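Local coordinates for phycocyanobilin lyase subunit alpha (Nostoc sp. PCC 7120, PDB 5N3U) that joins the beta subunit to form the HEAT-repeat lyase that attaches phycocyanobilin to the alpha chain of phycocyanin, at the interface of chains A and B and the interface of chains A and C. Numbering follows the deposited sequence. Chains: chain A, Phycocyanobilin lyase subunit alpha; chain B/C, Phycocyanobilin lyase subunit beta.

Contact 1: the interface of chains A and B. Residues chain A 10, 13, 39, 44; chain B 104-106, 111.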
# COMPACT_ATOMS: atom_id res chain seq x y z
N PRO A 10 6.05 2.25 -1.13
CA PRO A 10 7.41 2.74 -1.17
C PRO A 10 8.08 3.04 0.18
O PRO A 10 7.43 3.43 1.12
CB PRO A 10 7.28 3.97 -2.06
CG PRO A 10 6.12 3.66 -2.94
CD PRO A 10 5.16 3.06 -1.99
N ASN A 13 7.56 8.63 0.85
CA ASN A 13 6.55 9.43 0.04
C ASN A 13 6.85 10.92 0.14
O ASN A 13 5.96 11.78 -0.10
CB ASN A 13 5.05 9.15 0.42
CG ASN A 13 4.53 10.00 1.62
OD1 ASN A 13 5.25 10.29 2.55
ND2 ASN A 13 3.28 10.34 1.60
N TRP A 39 0.45 16.86 8.03
CA TRP A 39 -0.04 15.51 7.73
C TRP A 39 0.81 14.43 8.39
O TRP A 39 0.30 13.50 8.99
CB TRP A 39 -0.08 15.32 6.15
CG TRP A 39 -0.36 13.94 5.77
CD1 TRP A 39 -1.56 13.38 5.58
CD2 TRP A 39 0.59 12.94 5.50
NE1 TRP A 39 -1.44 12.08 5.33
CE2 TRP A 39 -0.14 11.76 5.25
CE3 TRP A 39 1.97 12.90 5.51
CZ2 TRP A 39 0.47 10.55 4.94
CZ3 TRP A 39 2.60 11.68 5.21
CH2 TRP A 39 1.83 10.51 4.95
N TYR A 44 1.74 9.67 11.75
CA TYR A 44 2.62 8.94 12.67
C TYR A 44 2.20 9.14 14.11
O TYR A 44 2.87 8.65 15.02
CB TYR A 44 4.10 9.34 12.41
CG TYR A 44 4.51 8.83 11.07
CD1 TYR A 44 4.22 9.55 9.93
CD2 TYR A 44 5.14 7.60 10.93
CE1 TYR A 44 4.54 9.09 8.66
CE2 TYR A 44 5.43 7.10 9.66
CZ TYR A 44 5.09 7.84 8.53
OH TYR A 44 5.34 7.41 7.22
N THR B 104 0.75 13.68 -0.46
CA THR B 104 0.66 12.83 0.71
C THR B 104 0.21 11.41 0.47
O THR B 104 0.31 10.58 1.37
CB THR B 104 -0.20 13.44 1.79
OG1 THR B 104 -1.54 13.64 1.30
CG2 THR B 104 0.37 14.86 2.25
N ASP B 105 -0.25 11.08 -0.72
CA ASP B 105 -0.56 9.69 -1.01
C ASP B 105 0.70 8.86 -1.05
O ASP B 105 1.77 9.40 -1.29
CB ASP B 105 -1.31 9.58 -2.38
CG ASP B 105 -2.30 8.40 -2.34
OD1 ASP B 105 -1.84 7.23 -2.33
OD2 ASP B 105 -3.53 8.63 -2.32
N PHE B 106 0.63 7.57 -0.72
CA PHE B 106 1.79 6.72 -0.81
C PHE B 106 1.87 6.01 -2.16
O PHE B 106 2.93 5.66 -2.57
CB PHE B 106 1.83 5.66 0.26
CG PHE B 106 2.28 6.15 1.59
CD1 PHE B 106 3.66 6.27 1.88
CD2 PHE B 106 1.35 6.51 2.56
CE1 PHE B 106 4.08 6.77 3.12
CE2 PHE B 106 1.78 6.98 3.80
CZ PHE B 106 3.14 7.11 4.07
N ARG B 111 -0.00 9.35 -7.21
CA ARG B 111 0.78 10.55 -7.22
C ARG B 111 1.14 11.04 -8.64
O ARG B 111 1.14 12.26 -8.90
CB ARG B 111 2.07 10.33 -6.40
CG ARG B 111 1.82 9.92 -4.94
CD ARG B 111 3.09 9.78 -4.11
NE ARG B 111 3.62 11.11 -3.91
CZ ARG B 111 4.86 11.39 -3.57
NH1 ARG B 111 5.76 10.43 -3.32
NH2 ARG B 111 5.19 12.65 -3.46
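The side-chain amide of A:Asn13 lies on one face of the B:Phe106 ring, the two planes only 17° apart, with ND2 standing 3.9 Å above the plane near the ring centre. CB of A:Asn13 packs 3.5 Å from CD1 of the same ring. The amide nitrogen also gives a weak but nearly straight hydrogen bond to the backbone carbonyl B:Asp105 O (3.4 Å from ND2). B:Thr104 O is nearer ND2, yet the N-H points away from it. Beside this stack, the indole of A:Trp39 takes B:Thr104 on a face: CB sits 3.8 Å from the centroid of the five-membered ring as a CH-pi contact, and methyl CG2 of B:Thr104 lies beside CG of A:Trp39. The edge of the indole meets B:Phe106 in plane, CH2 to CE2 at 3.7 Å, while A:Tyr44 OH lies 3.8 Å from CZ.

With CG anti to the backbone N (chi1 171°), A:Trp39 turns its indole off helix 31-43 toward the end of helix 95-104. A:Pro10 flanks B:Phe106 O, and the guanidinium of B:Arg111 lies near A:Asn13 O, NH1 at 3.5 Å, at most a loose electrostatic contact. Mostly apolar, the patch joins the amino-terminal loop and helix 31-43 of the alpha subunit to the beta subunit and may support the CpcE-CpcF lyase.

Contact 2: the interface of chains A and C. Residues chain A 269, 272-273, 276; chain C 151, 155, 159.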
# COMPACT_ATOMS: atom_id res chain seq x y z
N MET A 269 -15.83 -12.78 19.16
CA MET A 269 -14.44 -13.21 18.90
C MET A 269 -14.37 -14.29 17.88
O MET A 269 -13.50 -14.27 17.02
CB MET A 269 -13.72 -13.60 20.17
CG MET A 269 -13.40 -12.43 20.98
SD MET A 269 -12.36 -12.49 22.43
CE MET A 269 -13.48 -13.31 23.58
N MET A 272 -14.67 -12.73 14.62
CA MET A 272 -13.45 -11.97 14.29
C MET A 272 -12.39 -12.94 13.77
O MET A 272 -11.84 -12.76 12.66
CB MET A 272 -12.93 -11.20 15.50
CG MET A 272 -13.85 -10.05 15.94
SD MET A 272 -13.37 -9.21 17.40
CE MET A 272 -11.99 -8.27 16.75
N ASP A 273 -12.25 -14.06 14.50
CA ASP A 273 -11.34 -15.18 14.09
C ASP A 273 -11.57 -15.59 12.66
O ASP A 273 -10.58 -15.89 11.95
CB ASP A 273 -11.39 -16.41 15.02
CG ASP A 273 -10.82 -16.14 16.41
OD1 ASP A 273 -10.51 -14.99 16.86
OD2 ASP A 273 -10.60 -17.13 17.15
N LEU A 276 -9.84 -13.46 9.43
CA LEU A 276 -8.35 -13.40 9.31
C LEU A 276 -7.89 -14.45 8.21
O LEU A 276 -7.50 -14.00 7.08
CB LEU A 276 -7.67 -13.67 10.66
CG LEU A 276 -8.25 -13.14 11.97
CD1 LEU A 276 -7.63 -13.86 13.18
CD2 LEU A 276 -7.95 -11.70 12.12
N TRP C 151 -3.46 -3.21 16.59
CA TRP C 151 -4.19 -4.16 17.47
C TRP C 151 -4.58 -5.38 16.68
O TRP C 151 -4.55 -6.48 17.25
CB TRP C 151 -5.46 -3.51 18.11
CG TRP C 151 -6.51 -3.30 17.16
CD1 TRP C 151 -6.71 -2.21 16.36
CD2 TRP C 151 -7.52 -4.22 16.85
NE1 TRP C 151 -7.74 -2.43 15.53
CE2 TRP C 151 -8.28 -3.66 15.83
CE3 TRP C 151 -7.82 -5.51 17.29
CZ2 TRP C 151 -9.34 -4.32 15.27
CZ3 TRP C 151 -8.88 -6.15 16.73
CH2 TRP C 151 -9.63 -5.57 15.75
N TYR C 155 -4.01 -9.27 17.57
CA TYR C 155 -5.12 -10.20 17.71
C TYR C 155 -4.87 -11.46 16.90
O TYR C 155 -5.01 -12.60 17.38
CB TYR C 155 -6.39 -9.47 17.24
CG TYR C 155 -7.68 -10.24 17.47
CD1 TYR C 155 -8.05 -11.23 16.60
CD2 TYR C 155 -8.51 -9.93 18.52
CE1 TYR C 155 -9.24 -11.96 16.78
CE2 TYR C 155 -9.69 -10.66 18.73
CZ TYR C 155 -10.04 -11.66 17.88
OH TYR C 155 -11.22 -12.39 18.08
N VAL C 159 -4.33 -15.62 17.88
CA VAL C 159 -5.03 -16.72 17.29
C VAL C 159 -4.05 -17.77 16.75
O VAL C 159 -4.26 -18.99 16.84
CB VAL C 159 -5.96 -16.26 16.19
CG1 VAL C 159 -6.64 -17.45 15.49
CG2 VAL C 159 -7.06 -15.30 16.72
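C:Tyr155 swings CG away from the backbone N (chi1 -173°) and sends its ring out from helix 151-163, while A:Asp273, with CG opposite its carbonyl carbon (chi1 -67°), brings a carboxylate oxygen to the phenol. The hydroxyl donates to A:Asp273 OD1 at 3.0 Å, approaching that oxygen nearly along its C-O direction, and the carboxylate stands 72° from the ring plane. A second, weak hydrogen bond runs from the same OH to the backbone carbonyl A:Met269 O (3.1 Å). Since the phenol has one hydrogen, both acceptors cannot be fully met at once, and the shorter carboxylate bond is likely to be favoured.

A:Met272 crosses the tyrosine at about a right angle. Its chain bends at the last torsion and carries methyl CE 3.8 Å above one face of the ring, toward the rim; the methyl also reaches CH2 of C:Trp151. Nearer the backbone, CB of A:Met272 lies 3.3 Å from C:Tyr155 OH, placing aliphatic carbon beside the polar centre.

The patch joins the carboxy-terminal helix 263-273 of the alpha subunit to one helix of a beta subunit, through a small surface whose biological weight the structure alone does not show. Beyond the helix end, A:Leu276 and C:Val159 meet tip to tip, CD1 to CG2 at 3.9 Å.

Contact 3: the interface of chains A and B. Residues chain A 66-68; chain B 130, 133.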
# COMPACT_ATOMS: atom_id res chain seq x y z
N THR A 66 -5.83 29.00 -0.41
CA THR A 66 -6.15 28.37 -1.69
C THR A 66 -7.45 28.95 -2.24
O THR A 66 -7.93 29.96 -1.76
CB THR A 66 -6.19 26.80 -1.49
OG1 THR A 66 -6.22 26.10 -2.76
CG2 THR A 66 -7.45 26.35 -0.70
N GLU A 67 -8.04 28.27 -3.22
CA GLU A 67 -9.34 28.55 -3.81
C GLU A 67 -10.41 28.87 -2.78
O GLU A 67 -10.44 28.25 -1.71
CB GLU A 67 -9.87 27.36 -4.64
CG GLU A 67 -9.03 26.98 -5.83
CD GLU A 67 -9.61 25.84 -6.72
OE1 GLU A 67 -10.73 25.30 -6.56
OE2 GLU A 67 -8.92 25.48 -7.69
N LEU A 68 -11.23 29.88 -3.07
CA LEU A 68 -12.39 30.29 -2.26
C LEU A 68 -12.00 30.61 -0.85
O LEU A 68 -12.73 30.23 0.06
CB LEU A 68 -13.44 29.15 -2.17
CG LEU A 68 -13.91 28.58 -3.50
CD1 LEU A 68 -14.88 27.44 -3.22
CD2 LEU A 68 -14.59 29.67 -4.33
N ASP B 130 -8.96 33.65 -8.00
CA ASP B 130 -8.56 32.20 -7.80
C ASP B 130 -7.94 31.66 -9.10
O ASP B 130 -7.17 30.74 -9.07
CB ASP B 130 -9.80 31.40 -7.41
CG ASP B 130 -10.17 31.61 -5.99
OD1 ASP B 130 -9.31 32.18 -5.32
OD2 ASP B 130 -11.27 31.19 -5.51
N THR B 133 -4.34 32.42 -8.31
CA THR B 133 -3.87 31.75 -7.10
C THR B 133 -3.74 30.20 -7.38
O THR B 133 -2.84 29.55 -6.97
CB THR B 133 -4.97 31.89 -5.97
OG1 THR B 133 -5.23 33.25 -5.74
CG2 THR B 133 -4.56 31.25 -4.63
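The carboxylate of B:Asp130 turns one face toward the backbone of A:Glu67 and A:Leu68. On that face the alpha-carbon CA of A:Glu67 packs 3.8 Å from CG of B:Asp130. The amide nitrogen of A:Leu68 stands on the same side. At the rim, the methyl CD2 of A:Leu68 comes 3.8 Å from OD2 of B:Asp130, its side chain crossing that of the acid at about a right angle.

The polar link is a hydrogen bond from A:Leu68 N to B:Asp130 OD2, 2.8 Å long and 161° at the hydrogen. The N-H arrives from above the carboxylate, 37° out of its plane. With CG of B:Asp130 beside the backbone N (chi1 -77°), the carboxylate reaches this amide. A:Leu68 itself has a left-handed backbone conformation, and its own N-H is the donor.

A:Glu67 OE1 is 6.0 Å from B:Asp130 OD2, and these like charges may oppose each other mildly; the start of the helix carrying B:Asp130 could offset this by favouring negative charge. An alanine in place of B:Asp130 would probably leave the A:Leu68 amide without its acceptor and open a gap under the A:Glu67 alpha-carbon.

This small polar contact of the alpha-beta interface, made by an acid at the start of a helix, may help to orient the two chains. It sets the first turn of B helix 130-145 against the short 3-10 helix 67-69 of A, which precedes helix 72-83.

Contact 1 and contact 3 tie chain A to the same beta subunit, chain B, with their C-alpha centres about 24 Å apart. Contact 2 uses the other beta subunit, chain C, its centre about 28 Å from that of contact 1 and 47 Å from that of contact 3. No residue is shared. Chain A offers its amino-terminal part in contacts 1 and 3 and its carboxy-terminal end in contact 2; the beta subunit uses helix 95-104 and the loop after it in contact 1, helix 130-145 in contact 3 and helix 151-163 in contact 2. One alpha subunit thus bridges two beta subunits; the structure alone does not show which pairing is functional.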